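Local coordinates for protein myosin regulatory light chain (Placopecten magellanicus, PDB 3PN7) that binds magnesium through an EF-hand loop and, as a light chain of molluscan muscle myosin, probably takes part in calcium-dependent regulation of its ATPase activity, at residues Q23-A28 with I80-L85; D33-R36 with I40-N43; N43-M48 with T62-E67; E92-A97 with A151-S156; K135-E140 with V147-M152. All coordinates share one frame; numbering follows the deposited sequence.

Contact 1 (Q23-A28 with I80-L85)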
# COMPACT_ATOMS: atom_id res chain seq x y z
N GLN B 23 -23.99 -7.85 14.28
CA GLN B 23 -24.35 -9.14 14.87
C GLN B 23 -23.50 -9.44 16.11
O GLN B 23 -23.95 -10.07 17.07
CB GLN B 23 -24.21 -10.27 13.84
CG GLN B 23 -25.13 -10.13 12.62
CD GLN B 23 -24.87 -11.18 11.53
OE1 GLN B 23 -24.30 -12.24 11.79
NE2 GLN B 23 -25.29 -10.88 10.29
N GLU B 24 -22.26 -8.98 16.06
CA GLU B 24 -21.38 -9.05 17.21
C GLU B 24 -21.94 -8.18 18.34
O GLU B 24 -22.04 -8.63 19.48
CB GLU B 24 -20.00 -8.56 16.79
CG GLU B 24 -18.90 -8.78 17.80
CD GLU B 24 -17.60 -8.18 17.30
OE1 GLU B 24 -16.90 -8.85 16.51
OE2 GLU B 24 -17.29 -7.02 17.68
N MET B 25 -22.32 -6.95 18.02
CA MET B 25 -22.82 -6.04 19.04
C MET B 25 -24.07 -6.61 19.70
O MET B 25 -24.19 -6.61 20.92
CB MET B 25 -23.08 -4.64 18.47
CG MET B 25 -21.81 -3.81 18.29
SD MET B 25 -22.12 -2.07 17.90
CE MET B 25 -22.59 -2.16 16.18
N LYS B 26 -25.00 -7.11 18.89
CA LYS B 26 -26.23 -7.68 19.42
C LYS B 26 -25.95 -8.87 20.35
O LYS B 26 -26.63 -9.05 21.37
CB LYS B 26 -27.19 -8.08 18.29
CG LYS B 26 -28.50 -8.74 18.76
CD LYS B 26 -29.25 -7.87 19.79
CE LYS B 26 -30.57 -8.51 20.24
NZ LYS B 26 -31.58 -8.68 19.13
N GLU B 27 -24.95 -9.67 19.99
CA GLU B 27 -24.57 -10.83 20.79
C GLU B 27 -23.93 -10.42 22.10
O GLU B 27 -24.17 -11.04 23.14
CB GLU B 27 -23.64 -11.75 20.00
CG GLU B 27 -24.23 -13.13 19.71
CD GLU B 27 -23.17 -14.21 19.58
OE1 GLU B 27 -23.01 -15.00 20.53
OE2 GLU B 27 -22.50 -14.25 18.53
N ALA B 28 -23.11 -9.38 22.06
CA ALA B 28 -22.51 -8.84 23.28
C ALA B 28 -23.61 -8.25 24.18
O ALA B 28 -23.65 -8.50 25.38
CB ALA B 28 -21.46 -7.78 22.96
N ILE B 80 -24.18 3.83 21.73
CA ILE B 80 -22.95 4.01 22.51
C ILE B 80 -21.69 3.42 21.84
O ILE B 80 -20.57 3.92 22.05
CB ILE B 80 -23.13 3.40 23.89
CG1 ILE B 80 -24.08 4.25 24.72
CG2 ILE B 80 -21.80 3.24 24.59
CD1 ILE B 80 -24.64 3.49 25.89
N PHE B 81 -21.85 2.38 21.03
CA PHE B 81 -20.69 1.69 20.47
C PHE B 81 -20.42 1.97 19.00
O PHE B 81 -19.29 1.84 18.57
CB PHE B 81 -20.80 0.16 20.66
CG PHE B 81 -20.36 -0.31 22.00
CD1 PHE B 81 -19.04 -0.65 22.23
CD2 PHE B 81 -21.28 -0.44 23.04
CE1 PHE B 81 -18.62 -1.10 23.48
CE2 PHE B 81 -20.88 -0.88 24.31
CZ PHE B 81 -19.55 -1.22 24.52
N SER B 82 -21.45 2.35 18.25
CA SER B 82 -21.38 2.37 16.79
C SER B 82 -20.25 3.24 16.22
O SER B 82 -19.54 2.79 15.34
CB SER B 82 -22.71 2.79 16.18
OG SER B 82 -23.66 1.76 16.35
N ASP B 83 -20.10 4.46 16.71
CA ASP B 83 -19.07 5.34 16.17
C ASP B 83 -17.67 4.84 16.53
O ASP B 83 -16.75 4.90 15.71
CB ASP B 83 -19.28 6.79 16.64
CG ASP B 83 -20.58 7.40 16.12
OD1 ASP B 83 -20.78 7.44 14.89
OD2 ASP B 83 -21.43 7.80 16.94
N LYS B 84 -17.51 4.34 17.74
CA LYS B 84 -16.18 3.92 18.17
C LYS B 84 -15.75 2.59 17.54
O LYS B 84 -14.57 2.32 17.43
CB LYS B 84 -16.08 3.86 19.69
CG LYS B 84 -15.88 5.20 20.37
CD LYS B 84 -16.22 5.06 21.85
CE LYS B 84 -15.84 6.28 22.65
NZ LYS B 84 -16.72 7.44 22.33
N LEU B 85 -16.71 1.77 17.13
CA LEU B 85 -16.39 0.48 16.52
C LEU B 85 -16.50 0.48 15.01
O LEU B 85 -16.01 -0.45 14.37
CB LEU B 85 -17.30 -0.63 17.06
CG LEU B 85 -17.19 -1.07 18.52
CD1 LEU B 85 -18.10 -2.25 18.78
CD2 LEU B 85 -15.76 -1.43 18.88
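Met25 faces Phe81, Ser82 and Leu85 across the contact because its chi1 of -78° sets CG beside the backbone N, opposite the carbonyl carbon, and the bend at chi3 (-76°) then turns the methyl off the line of the chain. The thioether is thereby laid along the surface of segment 80-85 as a slim chain making three small contacts. SD rests 3.8 Å from Phe81 CB, so the sulfur meets the root of that side chain and not its aromatic ring, which heads away from segment 23-28. CG lies 4.1 Å from Leu85 CD1, and CE comes within 4.1 Å of Ser82 OG, whose own hydrogen bond goes back to Leu78 O. Met25 runs past Phe81 and Leu85 in the contrary direction, so the pairs overlap along their flanks. Were an alanine here instead, Phe81 CB and Leu85 CD1 would probably lose their partner in segment 23-28 and face a gap. The backbones are apart: the two short helix axes pass 11.4 Å from each other, with 140° between their N-to-C directions, leaving the long methionine to span the interval. Another protein chain packs an aromatic side chain on Met25, and an aromatic ring of that chain also meets Phe81. Helix 19-32, the entering helix of the magnesium-binding EF-hand, is thus set against helix 74-85, the last of the N-terminal pair.

Contact 2 (D33-R36 with I40-N43). With MG (magnesium ion), chain G.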
# COMPACT_ATOMS: atom_id res chain seq x y z
N ASP B 33 -26.87 -8.54 29.09
CA ASP B 33 -28.23 -8.46 29.61
C ASP B 33 -28.64 -9.78 30.28
O ASP B 33 -29.49 -10.52 29.77
CB ASP B 33 -29.22 -8.10 28.50
CG ASP B 33 -30.64 -7.97 29.01
OD1 ASP B 33 -31.59 -8.03 28.20
OD2 ASP B 33 -30.80 -7.83 30.25
N GLN B 34 -28.04 -10.06 31.42
CA GLN B 34 -28.29 -11.31 32.13
C GLN B 34 -29.79 -11.45 32.49
O GLN B 34 -30.28 -12.55 32.70
CB GLN B 34 -27.38 -11.42 33.36
CG GLN B 34 -25.87 -11.17 33.07
CD GLN B 34 -25.08 -12.45 32.73
OE1 GLN B 34 -25.21 -13.02 31.64
NE2 GLN B 34 -24.25 -12.89 33.68
N ASN B 35 -30.49 -10.33 32.52
CA ASN B 35 -31.93 -10.25 32.79
C ASN B 35 -32.82 -10.79 31.69
O ASN B 35 -33.95 -11.19 31.94
CB ASN B 35 -32.34 -8.78 32.99
CG ASN B 35 -32.18 -8.32 34.40
OD1 ASN B 35 -32.35 -7.13 34.70
ND2 ASN B 35 -31.86 -9.25 35.29
N ARG B 36 -32.30 -10.79 30.46
CA ARG B 36 -33.11 -11.09 29.29
C ARG B 36 -34.16 -9.99 29.21
O ARG B 36 -35.11 -10.06 28.45
CB ARG B 36 -33.74 -12.47 29.39
CG ARG B 36 -32.74 -13.60 29.20
CD ARG B 36 -33.29 -14.92 29.68
NE ARG B 36 -32.24 -15.91 29.89
CZ ARG B 36 -32.42 -17.22 29.82
NH1 ARG B 36 -33.62 -17.71 29.54
NH2 ARG B 36 -31.41 -18.04 30.02
N ILE B 40 -29.86 -3.30 29.62
CA ILE B 40 -28.77 -3.51 30.56
C ILE B 40 -28.90 -2.52 31.72
O ILE B 40 -28.87 -1.30 31.51
CB ILE B 40 -27.39 -3.33 29.87
CG1 ILE B 40 -27.21 -4.34 28.73
CG2 ILE B 40 -26.25 -3.46 30.89
CD1 ILE B 40 -25.92 -4.10 27.96
N ASP B 41 -29.07 -3.03 32.94
CA ASP B 41 -29.07 -2.16 34.12
C ASP B 41 -27.85 -2.39 35.00
O ASP B 41 -26.94 -3.13 34.64
CB ASP B 41 -30.36 -2.30 34.93
CG ASP B 41 -30.57 -3.71 35.46
OD1 ASP B 41 -29.64 -4.53 35.41
OD2 ASP B 41 -31.69 -3.99 35.95
N ILE B 42 -27.83 -1.77 36.17
CA ILE B 42 -26.64 -1.89 37.01
C ILE B 42 -26.41 -3.32 37.51
O ILE B 42 -25.27 -3.75 37.67
CB ILE B 42 -26.64 -0.89 38.17
CG1 ILE B 42 -25.31 -0.98 38.91
CG2 ILE B 42 -27.82 -1.15 39.12
CD1 ILE B 42 -24.96 0.25 39.71
N ASN B 43 -27.49 -4.06 37.73
CA ASN B 43 -27.39 -5.46 38.15
C ASN B 43 -26.79 -6.37 37.07
O ASN B 43 -25.97 -7.24 37.37
CB ASN B 43 -28.76 -6.00 38.59
CG ASN B 43 -29.37 -5.21 39.74
OD1 ASN B 43 -28.66 -4.68 40.61
ND2 ASN B 43 -30.70 -5.12 39.74
MG MG G . -31.78 -6.54 32.07
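Asp33 and Ile40 mark the closest approach of the two backbones, their CA atoms 5.1 Å apart, where the chain leaves one helix and doubles back toward the next. Asp33 is the first residue to depart from helical geometry, and a type I turn follows from it to Arg36, closed by the bond from Arg36 N to Asp33 O at 2.9 Å. On the other side, Asp41 occupies the N-cap of helix 42-52, its OD1 accepting a hydrogen bond from Asp44 N. This is the metal-binding loop of an EF-hand, in which residues from Asp33 to Asp44 wrap round one ion, and backbone hydrogen bonding of Ile40 with Leu72 links it to the partner loop, as in EF-hand pairs. Asp33 opens it: with its CG swung opposite the backbone N (chi1 -178°), the carboxylate reaches inward and OD2 binds the magnesium ion at 2.4 Å. OD1 is held by Gly38 N, a second-shell bond that limits the rotation of the group, while Phe39 O and Asp44 OD2 are further ligands of the metal. Asn35 also belongs to the site, although its modelled placement beside the ion and Asp41 is doubtful. The carboxylates of Asp33 and Asp41 are 6.2 Å apart from OD2 to OD1, a concentration of negative charge that the cation probably offsets. Ile40 CG1 lies 4.3 Å from Asp33 CB, and the side chain packs on Phe29 and Ile32 of helix 19-32.

Contact 3 (N43-M48 with T62-E67). With MG (magnesium ion), chain G.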
# COMPACT_ATOMS: atom_id res chain seq x y z
N ASN B 43 -27.49 -4.06 37.73
CA ASN B 43 -27.39 -5.46 38.15
C ASN B 43 -26.79 -6.37 37.07
O ASN B 43 -25.97 -7.24 37.37
CB ASN B 43 -28.76 -6.00 38.59
CG ASN B 43 -29.37 -5.21 39.74
OD1 ASN B 43 -28.66 -4.68 40.61
ND2 ASN B 43 -30.70 -5.12 39.74
N ASP B 44 -27.21 -6.16 35.82
CA ASP B 44 -26.65 -6.89 34.68
C ASP B 44 -25.16 -6.65 34.58
O ASP B 44 -24.38 -7.57 34.37
CB ASP B 44 -27.31 -6.43 33.39
CG ASP B 44 -28.70 -6.99 33.22
OD1 ASP B 44 -28.83 -8.23 33.21
OD2 ASP B 44 -29.65 -6.19 33.07
N LEU B 45 -24.79 -5.39 34.75
CA LEU B 45 -23.40 -4.97 34.63
C LEU B 45 -22.58 -5.58 35.76
O LEU B 45 -21.52 -6.18 35.50
CB LEU B 45 -23.32 -3.44 34.69
CG LEU B 45 -22.49 -2.65 33.69
CD1 LEU B 45 -22.60 -3.19 32.30
CD2 LEU B 45 -22.91 -1.20 33.74
N LYS B 46 -23.05 -5.44 37.00
CA LYS B 46 -22.39 -6.06 38.15
C LYS B 46 -22.22 -7.56 37.94
O LYS B 46 -21.14 -8.12 38.15
CB LYS B 46 -23.21 -5.86 39.43
CG LYS B 46 -23.27 -4.45 39.98
CD LYS B 46 -23.70 -4.48 41.44
CE LYS B 46 -23.66 -3.10 42.07
NZ LYS B 46 -23.66 -3.18 43.57
N GLU B 47 -23.31 -8.20 37.52
CA GLU B 47 -23.29 -9.62 37.22
C GLU B 47 -22.24 -9.96 36.17
O GLU B 47 -21.41 -10.85 36.37
CB GLU B 47 -24.67 -10.10 36.74
CG GLU B 47 -24.87 -11.57 36.96
CD GLU B 47 -24.53 -11.97 38.40
OE1 GLU B 47 -25.00 -11.28 39.34
OE2 GLU B 47 -23.77 -12.95 38.59
N MET B 48 -22.26 -9.25 35.04
CA MET B 48 -21.28 -9.49 33.99
C MET B 48 -19.86 -9.31 34.50
O MET B 48 -19.01 -10.18 34.28
CB MET B 48 -21.54 -8.62 32.77
CG MET B 48 -20.69 -9.03 31.56
SD MET B 48 -21.21 -10.60 30.83
CE MET B 48 -19.76 -11.61 31.09
N THR B 62 -22.57 3.08 37.57
CA THR B 62 -23.57 4.10 37.36
C THR B 62 -23.09 5.04 36.27
O THR B 62 -23.84 5.37 35.36
CB THR B 62 -23.83 4.93 38.64
OG1 THR B 62 -22.58 5.44 39.12
CG2 THR B 62 -24.43 4.07 39.71
N ALA B 63 -21.83 5.46 36.37
CA ALA B 63 -21.26 6.36 35.37
C ALA B 63 -21.23 5.74 33.97
O ALA B 63 -21.49 6.43 32.99
CB ALA B 63 -19.86 6.84 35.79
N MET B 64 -20.94 4.44 33.86
CA MET B 64 -21.00 3.76 32.56
C MET B 64 -22.38 3.88 31.96
O MET B 64 -22.54 4.19 30.78
CB MET B 64 -20.62 2.28 32.66
CG MET B 64 -19.15 1.99 32.92
SD MET B 64 -18.78 0.21 33.05
CE MET B 64 -19.08 -0.36 31.37
N LEU B 65 -23.39 3.63 32.79
CA LEU B 65 -24.79 3.68 32.37
C LEU B 65 -25.25 5.09 31.98
O LEU B 65 -26.09 5.26 31.09
CB LEU B 65 -25.69 3.11 33.48
CG LEU B 65 -25.47 1.63 33.81
CD1 LEU B 65 -26.50 1.15 34.82
CD2 LEU B 65 -25.54 0.77 32.54
N LYS B 66 -24.70 6.10 32.65
CA LYS B 66 -25.04 7.49 32.36
C LYS B 66 -24.54 7.96 30.99
O LYS B 66 -24.94 9.03 30.53
CB LYS B 66 -24.47 8.41 33.44
CG LYS B 66 -24.71 7.96 34.87
CD LYS B 66 -24.32 9.07 35.88
CE LYS B 66 -24.02 8.53 37.28
NZ LYS B 66 -22.55 8.32 37.54
N GLU B 67 -23.65 7.18 30.36
CA GLU B 67 -23.15 7.53 29.02
C GLU B 67 -24.28 7.36 28.03
O GLU B 67 -24.21 7.84 26.89
CB GLU B 67 -21.93 6.68 28.59
CG GLU B 67 -20.64 7.01 29.35
CD GLU B 67 -19.47 6.10 28.96
OE1 GLU B 67 -19.22 5.93 27.75
OE2 GLU B 67 -18.81 5.57 29.87
MG MG G . -31.78 -6.54 32.07
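Leu45 meets Leu65 and Met64 almost single-handedly for helix 42-52, giving up far more surface than either partner. Its CD2 does the work: this methyl sits 3.5 Å from Leu65 CD2, closer than carbon atoms usually pack, and 3.8 Å from Leu65 CG. The two leucines reach toward each other tip to tip, spanning the 9.0 Å between the CA atoms of Leu45 and Leu65. Leu45 has a chi1 of -133°, away from the staggered positions, which with the short methyl contact may indicate a strained or imperfectly modelled fit. Met64 buries about as much as Leu65, though its nearest atom, CB, stays 4.3 Å from Leu45 CD2. The contact joins the exit helix of the magnesium-binding EF-hand to helix 58-66, the first helix of the second hand in an EF-hand pair, so it connects the two halves of that pair. Asp44, the residue just before Leu45, turns elsewhere: its OD2 binds the magnesium ion at 2.4 Å and its OD1 accepts a hydrogen bond from Asn35 N, which ties metal ligand and hydrophobic contact to one helical turn. Leu65 also packs on Ile42 and Leu72, and Leu45 on Ile32 and Ile40, each leucine thus belonging to a wider apolar patch. Nearby, Lys46 NZ forms a salt bridge with Asp58 OD2 of helix 58-66, while an aromatic side chain of another protein chain is hydrogen-bonded to Met64 O.

Contact 4 (E92-A97 with A151-S156)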
# COMPACT_ATOMS: atom_id res chain seq x y z
N GLU B 92 -8.09 -11.04 12.18
CA GLU B 92 -7.61 -11.71 10.97
C GLU B 92 -7.32 -10.70 9.85
O GLU B 92 -6.26 -10.73 9.21
CB GLU B 92 -8.65 -12.73 10.50
CG GLU B 92 -8.13 -13.73 9.48
CD GLU B 92 -9.15 -14.81 9.14
OE1 GLU B 92 -10.34 -14.48 8.90
OE2 GLU B 92 -8.75 -16.00 9.12
N THR B 93 -8.29 -9.82 9.61
CA THR B 93 -8.17 -8.80 8.58
C THR B 93 -6.95 -7.92 8.81
O THR B 93 -6.19 -7.65 7.88
CB THR B 93 -9.45 -7.94 8.54
OG1 THR B 93 -10.56 -8.80 8.28
CG2 THR B 93 -9.36 -6.88 7.44
N ILE B 94 -6.74 -7.50 10.05
CA ILE B 94 -5.64 -6.61 10.38
C ILE B 94 -4.31 -7.33 10.23
O ILE B 94 -3.34 -6.76 9.73
CB ILE B 94 -5.73 -6.06 11.80
CG1 ILE B 94 -7.10 -5.44 12.05
CG2 ILE B 94 -4.61 -5.02 12.03
CD1 ILE B 94 -7.24 -4.77 13.39
N ARG B 95 -4.28 -8.58 10.67
CA ARG B 95 -3.13 -9.44 10.49
C ARG B 95 -2.78 -9.60 8.99
O ARG B 95 -1.62 -9.53 8.61
CB ARG B 95 -3.44 -10.78 11.12
CG ARG B 95 -2.24 -11.56 11.51
CD ARG B 95 -2.42 -12.20 12.90
NE ARG B 95 -3.75 -12.76 13.16
CZ ARG B 95 -4.30 -13.79 12.51
NH1 ARG B 95 -3.63 -14.38 11.52
NH2 ARG B 95 -5.51 -14.22 12.85
N ASN B 96 -3.77 -9.80 8.15
CA ASN B 96 -3.50 -9.90 6.71
C ASN B 96 -3.09 -8.56 6.09
O ASN B 96 -2.34 -8.53 5.11
CB ASN B 96 -4.70 -10.48 5.98
CG ASN B 96 -5.09 -11.86 6.49
OD1 ASN B 96 -6.23 -12.29 6.33
ND2 ASN B 96 -4.13 -12.55 7.11
N ALA B 97 -3.58 -7.47 6.67
CA ALA B 97 -3.19 -6.12 6.29
C ALA B 97 -1.69 -5.97 6.48
O ALA B 97 -0.98 -5.55 5.57
CB ALA B 97 -3.96 -5.06 7.13
N ALA B 151 -3.00 -8.71 18.64
CA ALA B 151 -3.65 -9.28 19.82
C ALA B 151 -3.82 -8.19 20.86
O ALA B 151 -4.85 -8.11 21.53
CB ALA B 151 -2.84 -10.43 20.39
N MET B 152 -2.80 -7.34 20.98
CA MET B 152 -2.83 -6.25 21.92
C MET B 152 -3.90 -5.21 21.60
O MET B 152 -4.68 -4.82 22.48
CB MET B 152 -1.46 -5.58 22.01
CG MET B 152 -1.39 -4.50 23.09
SD MET B 152 0.18 -3.61 23.09
CE MET B 152 -0.04 -2.59 21.64
N ILE B 153 -3.97 -4.76 20.35
CA ILE B 153 -4.93 -3.72 20.01
C ILE B 153 -6.37 -4.22 20.03
O ILE B 153 -7.31 -3.43 20.10
CB ILE B 153 -4.61 -2.94 18.70
CG1 ILE B 153 -4.80 -3.78 17.44
CG2 ILE B 153 -3.23 -2.32 18.74
CD1 ILE B 153 -4.61 -2.94 16.15
N LYS B 154 -6.55 -5.54 20.04
CA LYS B 154 -7.89 -6.12 20.11
C LYS B 154 -8.21 -6.67 21.49
O LYS B 154 -9.32 -7.12 21.74
CB LYS B 154 -8.04 -7.22 19.06
CG LYS B 154 -8.10 -6.72 17.63
CD LYS B 154 -9.40 -5.99 17.36
CE LYS B 154 -10.16 -6.66 16.23
NZ LYS B 154 -11.58 -6.21 16.19
N GLY B 155 -7.23 -6.64 22.39
CA GLY B 155 -7.38 -7.26 23.69
C GLY B 155 -7.71 -6.33 24.84
O GLY B 155 -7.93 -5.14 24.65
N SER B 156 -7.74 -6.89 26.05
CA SER B 156 -8.04 -6.13 27.26
C SER B 156 -9.54 -5.99 27.48
O SER B 156 -9.98 -5.65 28.57
CB SER B 156 -7.38 -4.75 27.21
OG SER B 156 -7.39 -4.14 28.49
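Ile94 meets Ile153 methyl to methyl, and this pair is the firm part of an otherwise open contact. The CD1 methyl of Ile94 lies 4.2 Å from Ile153 CD1, at ordinary van der Waals range. Ile94 gets there because its chi2 of -175° stretches CD1 fully outward from the backbone, and Ile153, with CD1 likewise anti to CA (chi2 174°), answers with its own terminal methyl. Looser is the flank made by Lys154: its CE comes only to 4.5 Å from Ile94 CD1, the aliphatic stem skirting the methyl while the ammonium group continues to a weak hydrogen bond with Asp89 O. The backbones stay distant, with 10.0 Å between the CA atoms of Ile94 and Lys154, so the two segments meet through side chains. Helix 91-99 and helix 146-154, probably the first and last of a C-terminal EF-hand-like lobe as in other myosin light chains, are brought together in this way, and Val150 adds to the packing on Ile94. An aromatic side chain of another protein chain packs on Ile153, continuing the apolar surface beyond the light chain. No hydrogen bond crosses between the segments; the association rests on methyl contacts, with the lysine charge carried off to the margin, and so depends on burial of apolar surface more than on any directional bond.

Contact 5 (K135-E140 with V147-M152)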
# COMPACT_ATOMS: atom_id res chain seq x y z
N LYS B 135 4.73 2.83 22.20
CA LYS B 135 5.01 2.80 23.63
C LYS B 135 5.09 1.37 24.18
O LYS B 135 6.06 1.03 24.86
CB LYS B 135 3.94 3.59 24.39
CG LYS B 135 4.26 3.82 25.85
CD LYS B 135 5.03 5.12 26.05
CE LYS B 135 5.51 5.26 27.48
NZ LYS B 135 4.40 5.07 28.46
N GLU B 136 4.09 0.55 23.89
CA GLU B 136 4.04 -0.79 24.44
C GLU B 136 4.16 -1.79 23.32
O GLU B 136 3.84 -2.97 23.49
CB GLU B 136 2.74 -1.01 25.22
CG GLU B 136 2.64 -0.21 26.51
CD GLU B 136 3.41 -0.84 27.65
OE1 GLU B 136 3.12 -2.01 27.99
OE2 GLU B 136 4.30 -0.17 28.22
N ALA B 137 4.61 -1.33 22.16
CA ALA B 137 4.72 -2.26 21.03
C ALA B 137 5.80 -3.31 21.24
O ALA B 137 6.86 -3.02 21.80
CB ALA B 137 4.96 -1.49 19.74
N PRO B 138 5.47 -4.53 20.82
CA PRO B 138 6.35 -5.69 20.91
C PRO B 138 7.37 -5.66 19.79
O PRO B 138 7.15 -6.15 18.69
CB PRO B 138 5.39 -6.86 20.71
CG PRO B 138 4.27 -6.30 19.91
CD PRO B 138 4.12 -4.88 20.34
N VAL B 139 8.50 -5.04 20.10
CA VAL B 139 9.60 -4.86 19.17
C VAL B 139 10.90 -5.38 19.77
O VAL B 139 11.28 -5.01 20.88
CB VAL B 139 9.77 -3.38 18.78
CG1 VAL B 139 10.79 -3.24 17.67
CG2 VAL B 139 8.44 -2.78 18.37
N GLU B 140 11.57 -6.24 19.02
CA GLU B 140 12.79 -6.87 19.49
C GLU B 140 13.71 -7.19 18.31
O GLU B 140 13.25 -7.72 17.29
CB GLU B 140 12.46 -8.15 20.28
CG GLU B 140 13.67 -8.80 20.94
CD GLU B 140 13.29 -10.00 21.80
OE1 GLU B 140 12.96 -9.80 22.99
OE2 GLU B 140 13.33 -11.13 21.28
N VAL B 147 1.74 -9.86 14.69
CA VAL B 147 0.75 -10.80 15.20
C VAL B 147 0.42 -10.47 16.66
O VAL B 147 -0.74 -10.36 17.05
CB VAL B 147 1.24 -12.26 15.09
CG1 VAL B 147 0.23 -13.22 15.74
CG2 VAL B 147 1.48 -12.62 13.63
N ARG B 148 1.45 -10.30 17.47
CA ARG B 148 1.27 -9.96 18.87
C ARG B 148 0.72 -8.54 19.05
O ARG B 148 -0.09 -8.28 19.95
CB ARG B 148 2.62 -10.09 19.58
CG ARG B 148 2.54 -9.98 21.08
CD ARG B 148 3.92 -10.19 21.66
NE ARG B 148 3.92 -10.15 23.12
CZ ARG B 148 5.01 -9.91 23.84
NH1 ARG B 148 6.17 -9.68 23.23
NH2 ARG B 148 4.94 -9.89 25.17
N PHE B 149 1.14 -7.62 18.20
CA PHE B 149 0.61 -6.26 18.24
C PHE B 149 -0.90 -6.29 18.00
O PHE B 149 -1.66 -5.61 18.68
CB PHE B 149 1.33 -5.37 17.22
CG PHE B 149 0.74 -3.99 17.10
CD1 PHE B 149 1.14 -2.97 17.95
CD2 PHE B 149 -0.20 -3.72 16.12
CE1 PHE B 149 0.60 -1.70 17.83
CE2 PHE B 149 -0.74 -2.45 15.98
CZ PHE B 149 -0.34 -1.44 16.84
N VAL B 150 -1.34 -7.09 17.04
CA VAL B 150 -2.76 -7.20 16.73
C VAL B 150 -3.56 -7.73 17.93
O VAL B 150 -4.66 -7.26 18.21
CB VAL B 150 -3.04 -8.07 15.48
CG1 VAL B 150 -4.54 -8.28 15.31
CG2 VAL B 150 -2.44 -7.41 14.23
N ALA B 151 -3.00 -8.71 18.64
CA ALA B 151 -3.65 -9.28 19.82
C ALA B 151 -3.82 -8.19 20.86
O ALA B 151 -4.85 -8.11 21.53
CB ALA B 151 -2.84 -10.43 20.39
N MET B 152 -2.80 -7.34 20.98
CA MET B 152 -2.83 -6.25 21.92
C MET B 152 -3.90 -5.21 21.60
O MET B 152 -4.68 -4.82 22.48
CB MET B 152 -1.46 -5.58 22.01
CG MET B 152 -1.39 -4.50 23.09
SD MET B 152 0.18 -3.61 23.09
CE MET B 152 -0.04 -2.59 21.64
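The Phe149 ring and the Arg148 guanidinium, adjacent on one helix, both receive Pro138. Pro138 CD stands beside the rim of the phenyl group, almost level with the ring, so the proline bears on its edge. Ala137 CB approaches the same ring obliquely, 4.5 Å from Phe149 CD1, while another aromatic ring, Phe144 of strand 143-144, meets it with the planes inclined at about 50°. Pro138 is the centre of the contact: its CG lies 4.1 Å from Phe149 CB and 3.8 Å from the backbone N of Phe149, so the pyrrolidine ring is pressed on the helix surface. Arg148 meets the neighbouring CB. Its chain runs straight out to NE, and with CG opposite the backbone N (chi1 -171°) this arginine passes alongside the proline: CD is 3.8 Å from Pro138 CB, and NH1 lies 3.9 Å from that same CB, the guanidinium meeting it aslant. Toward Glu136, Met152 SD rests 3.7 Å from the carbonyl O of Glu136 and 4.2 Å from Glu136 CB. The chain leading into strand 139-140 is thereby laid on helix 146-154, the final helix, and backbone hydrogen bonding between Pro138 and Asp145 closes the base of the hairpin of strands 139-140 and 143-144. Between the segments themselves no hydrogen bond forms, and cohesion comes mainly from proline, alanine and phenylalanine carbons together with the arginine's aliphatic stem.

How the contacts relate
The contacts form two groups along an elongated chain, with contact 1 between them. Contacts 2 and 3 make one unit round the magnesium ion, their centres 8 Å apart: both use helix 42-52, share Asn43 and touch the metal. Contact 1 has its centre about 17 Å from those of contacts 2 and 4; it touches contact 3 where Ile80 CG1 meets Glu67 O, and the side chain of Phe81 is about 12 Å from that of the metal ligand Asp33. Contacts 4 and 5 make the second group, with centres 10 Å apart, both on helix 146-154. Contacts 2 and 5 lie farthest apart, their centres about 35 Å from each other, on opposite sides of the chain's centre.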